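Local coordinates for protein kinase domain-containing protein (Chaetomium thermophilum, PDB 6Z3U) that probably phosphorylates serine and threonine residues, including those of the RNA polymerase II C-terminal repeats, as the cyclin-dependent kinase of the CAK complex, at residues B[205-213]-B[372-380]. Sequence-based numbering, arbitrary orientation.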
loop_
_atom_site.group_PDB
_atom_site.type_symbol
_atom_site.label_atom_id
_atom_site.label_comp_id
_atom_site.label_asym_id
_atom_site.label_seq_id
_atom_site.Cartn_x
_atom_site.Cartn_y
_atom_site.Cartn_z
ATOM N N THR B 205 -16.981 -9.611 7.393
ATOM C CA THR B 205 -15.902 -10.490 7.833
ATOM C C THR B 205 -15.020 -10.905 6.661
ATOM O O THR B 205 -13.792 -10.967 6.792
ATOM C CB THR B 205 -16.479 -11.719 8.536
ATOM O OG1 THR B 205 -17.314 -11.302 9.623
ATOM C CG2 THR B 205 -15.370 -12.606 9.079
ATOM N N ARG B 206 -15.622 -11.168 5.499
ATOM C CA ARG B 206 -14.814 -11.493 4.328
ATOM C C ARG B 206 -13.961 -10.303 3.906
ATOM O O ARG B 206 -12.804 -10.472 3.506
ATOM C CB ARG B 206 -15.705 -11.945 3.171
ATOM C CG ARG B 206 -16.338 -13.315 3.355
ATOM C CD ARG B 206 -17.005 -13.780 2.065
ATOM N NE ARG B 206 -17.597 -15.109 2.188
ATOM C CZ ARG B 206 -18.870 -15.348 2.495
ATOM N NH1 ARG B 206 -19.714 -14.344 2.712
ATOM N NH2 ARG B 206 -19.299 -16.600 2.584
ATOM N N ALA B 207 -14.503 -9.087 4.014
ATOM C CA ALA B 207 -13.734 -7.904 3.643
ATOM C C ALA B 207 -12.514 -7.745 4.540
ATOM O O ALA B 207 -11.390 -7.577 4.054
ATOM C CB ALA B 207 -14.619 -6.661 3.710
ATOM N N VAL B 208 -12.713 -7.809 5.858
ATOM C CA VAL B 208 -11.581 -7.667 6.768
ATOM C C VAL B 208 -10.640 -8.857 6.638
ATOM O O VAL B 208 -9.419 -8.707 6.763
ATOM C CB VAL B 208 -12.070 -7.488 8.214
ATOM C CG1 VAL B 208 -10.896 -7.377 9.166
ATOM C CG2 VAL B 208 -12.940 -6.259 8.319
ATOM N N TRP B 209 -11.177 -10.052 6.383
ATOM C CA TRP B 209 -10.305 -11.192 6.128
ATOM C C TRP B 209 -9.427 -10.936 4.912
ATOM O O TRP B 209 -8.222 -11.211 4.936
ATOM C CB TRP B 209 -11.131 -12.461 5.928
ATOM C CG TRP B 209 -10.329 -13.610 5.384
ATOM C CD1 TRP B 209 -9.552 -14.479 6.093
ATOM C CD2 TRP B 209 -10.222 -14.007 4.011
ATOM N NE1 TRP B 209 -8.972 -15.394 5.248
ATOM C CE2 TRP B 209 -9.368 -15.125 3.964
ATOM C CE3 TRP B 209 -10.768 -13.524 2.818
ATOM C CZ2 TRP B 209 -9.046 -15.767 2.772
ATOM C CZ3 TRP B 209 -10.449 -14.163 1.636
ATOM C CH2 TRP B 209 -9.595 -15.273 1.621
ATOM N N TRP B 210 -10.010 -10.390 3.842
ATOM C CA TRP B 210 -9.238 -10.126 2.633
ATOM C C TRP B 210 -8.194 -9.040 2.868
ATOM O O TRP B 210 -7.078 -9.119 2.338
ATOM C CB TRP B 210 -10.176 -9.738 1.495
ATOM C CG TRP B 210 -9.478 -9.498 0.205
ATOM C CD1 TRP B 210 -9.455 -8.337 -0.506
ATOM C CD2 TRP B 210 -8.682 -10.435 -0.528
ATOM N NE1 TRP B 210 -8.704 -8.494 -1.644
ATOM C CE2 TRP B 210 -8.218 -9.774 -1.682
ATOM C CE3 TRP B 210 -8.322 -11.770 -0.322
ATOM C CZ2 TRP B 210 -7.411 -10.402 -2.626
ATOM C CZ3 TRP B 210 -7.521 -12.392 -1.262
ATOM C CH2 TRP B 210 -7.075 -11.707 -2.400
ATOM N N CYS B 211 -8.536 -8.020 3.656
ATOM C CA CYS B 211 -7.555 -6.999 4.002
ATOM C C CYS B 211 -6.354 -7.623 4.698
ATOM O O CYS B 211 -5.204 -7.401 4.303
ATOM C CB CYS B 211 -8.193 -5.940 4.899
ATOM S SG CYS B 211 -9.367 -4.859 4.067
ATOM N N HIS B 212 -6.608 -8.421 5.735
ATOM C CA HIS B 212 -5.510 -9.024 6.480
ATOM C C HIS B 212 -4.796 -10.086 5.658
ATOM O O HIS B 212 -3.582 -10.270 5.808
ATOM C CB HIS B 212 -6.038 -9.609 7.787
ATOM C CG HIS B 212 -6.625 -8.586 8.707
ATOM N ND1 HIS B 212 -7.181 -8.910 9.926
ATOM C CD2 HIS B 212 -6.745 -7.243 8.585
ATOM C CE1 HIS B 212 -7.617 -7.810 10.514
ATOM N NE2 HIS B 212 -7.365 -6.785 9.722
ATOM N N GLU B 213 -5.521 -10.791 4.787
ATOM C CA GLU B 213 -4.876 -11.744 3.890
ATOM C C GLU B 213 -3.822 -11.060 3.029
ATOM O O GLU B 213 -2.847 -11.699 2.616
ATOM C CB GLU B 213 -5.924 -12.426 3.009
ATOM C CG GLU B 213 -5.588 -13.864 2.614
ATOM C CD GLU B 213 -5.524 -14.809 3.806
ATOM O OE1 GLU B 213 -4.851 -15.856 3.699
ATOM O OE2 GLU B 213 -6.154 -14.513 4.843
ATOM N N ILE B 372 -10.242 -13.303 18.579
ATOM C CA ILE B 372 -10.346 -14.143 17.393
ATOM C C ILE B 372 -9.814 -13.385 16.180
ATOM O O ILE B 372 -9.846 -12.148 16.125
ATOM C CB ILE B 372 -11.800 -14.599 17.179
ATOM C CG1 ILE B 372 -11.892 -15.579 16.008
ATOM C CG2 ILE B 372 -12.707 -13.403 16.937
ATOM C CD1 ILE B 372 -13.254 -16.201 15.842
ATOM N N THR B 373 -9.295 -14.132 15.211
ATOM C CA THR B 373 -8.794 -13.563 13.969
ATOM C C THR B 373 -9.879 -13.600 12.896
ATOM O O THR B 373 -10.910 -14.256 13.038
ATOM C CB THR B 373 -7.557 -14.319 13.491
ATOM O OG1 THR B 373 -7.936 -15.636 13.069
ATOM C CG2 THR B 373 -6.531 -14.415 14.608
ATOM N N ALA B 374 -9.632 -12.882 11.799
ATOM C CA ALA B 374 -10.622 -12.838 10.727
ATOM C C ALA B 374 -10.800 -14.207 10.080
ATOM O O ALA B 374 -11.930 -14.614 9.784
ATOM C CB ALA B 374 -10.223 -11.798 9.684
ATOM N N ARG B 375 -9.704 -14.939 9.857
ATOM C CA ARG B 375 -9.826 -16.281 9.294
ATOM C C ARG B 375 -10.589 -17.198 10.241
ATOM O O ARG B 375 -11.517 -17.903 9.829
ATOM C CB ARG B 375 -8.444 -16.857 8.987
ATOM C CG ARG B 375 -8.420 -18.381 8.902
ATOM C CD ARG B 375 -7.098 -18.916 8.355
ATOM N NE ARG B 375 -7.026 -18.837 6.895
ATOM C CZ ARG B 375 -6.253 -17.996 6.208
ATOM N NH1 ARG B 375 -5.452 -17.138 6.829
ATOM N NH2 ARG B 375 -6.280 -18.020 4.880
ATOM N N GLU B 376 -10.217 -17.194 11.522
ATOM C CA GLU B 376 -10.966 -17.975 12.499
ATOM C C GLU B 376 -12.434 -17.579 12.485
ATOM O O GLU B 376 -13.321 -18.428 12.619
ATOM C CB GLU B 376 -10.377 -17.776 13.894
ATOM C CG GLU B 376 -8.981 -18.339 14.079
ATOM C CD GLU B 376 -8.356 -17.903 15.391
ATOM O OE1 GLU B 376 -8.888 -16.960 16.011
ATOM O OE2 GLU B 376 -7.335 -18.497 15.802
ATOM N N MET B 377 -12.705 -16.287 12.299
ATOM C CA MET B 377 -14.080 -15.806 12.297
ATOM C C MET B 377 -14.892 -16.467 11.193
ATOM O O MET B 377 -16.054 -16.831 11.402
ATOM C CB MET B 377 -14.079 -14.287 12.137
ATOM C CG MET B 377 -15.241 -13.582 12.805
ATOM S SD MET B 377 -15.048 -11.790 12.780
ATOM C CE MET B 377 -13.715 -11.606 13.959
ATOM N N LEU B 378 -14.292 -16.644 10.013
ATOM C CA LEU B 378 -15.027 -17.192 8.880
ATOM C C LEU B 378 -15.353 -18.671 9.043
ATOM O O LEU B 378 -16.309 -19.150 8.426
ATOM C CB LEU B 378 -14.236 -16.984 7.588
ATOM C CG LEU B 378 -14.169 -15.547 7.073
ATOM C CD1 LEU B 378 -13.215 -15.453 5.895
ATOM C CD2 LEU B 378 -15.556 -15.042 6.676
ATOM N N GLU B 379 -14.585 -19.403 9.843
ATOM C CA GLU B 379 -14.840 -20.819 10.067
ATOM C C GLU B 379 -15.710 -21.082 11.292
ATOM O O GLU B 379 -15.946 -22.248 11.628
ATOM C CB GLU B 379 -13.508 -21.566 10.193
ATOM C CG GLU B 379 -12.497 -21.170 9.118
ATOM C CD GLU B 379 -11.485 -22.261 8.817
ATOM O OE1 GLU B 379 -11.824 -23.453 8.973
ATOM O OE2 GLU B 379 -10.349 -21.925 8.420
ATOM N N HIS B 380 -16.201 -20.037 11.954
ATOM C CA HIS B 380 -17.040 -20.208 13.132
ATOM C C HIS B 380 -18.350 -20.904 12.768
ATOM O O HIS B 380 -18.769 -20.938 11.608
ATOM C CB HIS B 380 -17.316 -18.851 13.779
ATOM C CG HIS B 380 -17.802 -18.943 15.191
ATOM N ND1 HIS B 380 -19.036 -18.472 15.584
ATOM C CD2 HIS B 380 -17.227 -19.462 16.300
ATOM C CE1 HIS B 380 -19.196 -18.690 16.877
ATOM N NE2 HIS B 380 -18.113 -19.291 17.335
#
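Leu378 reaches over the indole of Trp209, its CD1 3.8 Å from the centroid of the five-membered ring and 24° off the normal, a CH-pi contact. Glu213 CG lies over the opposite face, offset toward the rim of the ring. The other methyl of Leu378, CD2, enters the neighbouring turn, 3.4 Å from Thr205 CG2. In Thr205, CG2 stands anti to the backbone N, which aims this methyl at Leu378 and Met377, while OG1 bonds back to Met201 O. Between these side chains the helices come together at Ala374, whose CB rests 3.6 Å from Trp209 CA; the short axes of 205-213 and 374-378 run roughly antiparallel, 143° apart and 9.0 Å at closest approach.

Arg375 runs past the indole edge to Glu213. Its chain bends at chi3 (-80°), bringing the guanidinium to the edge of the indole with the two planes nearly perpendicular, and NH2 makes a fairly straight salt-bridge bond of 2.8 Å to Glu213 OE1. That oxygen lies in the guanidinium plane but is met from above the carboxylate plane; a weak bond from NH1 reaches the same atom.

The contact joins helix 374-378, late in the kinase C-lobe, to helix 194-213, the C-lobe helix that leads into the catalytic loop with Asp220, the predicted proton acceptor. Helices 353-363 and 276-291 pack against Met377, and the latter also against Val208, while Phe6 of the neighbouring RING-type domain-containing protein meets the Trp209 ring and packs on Leu378.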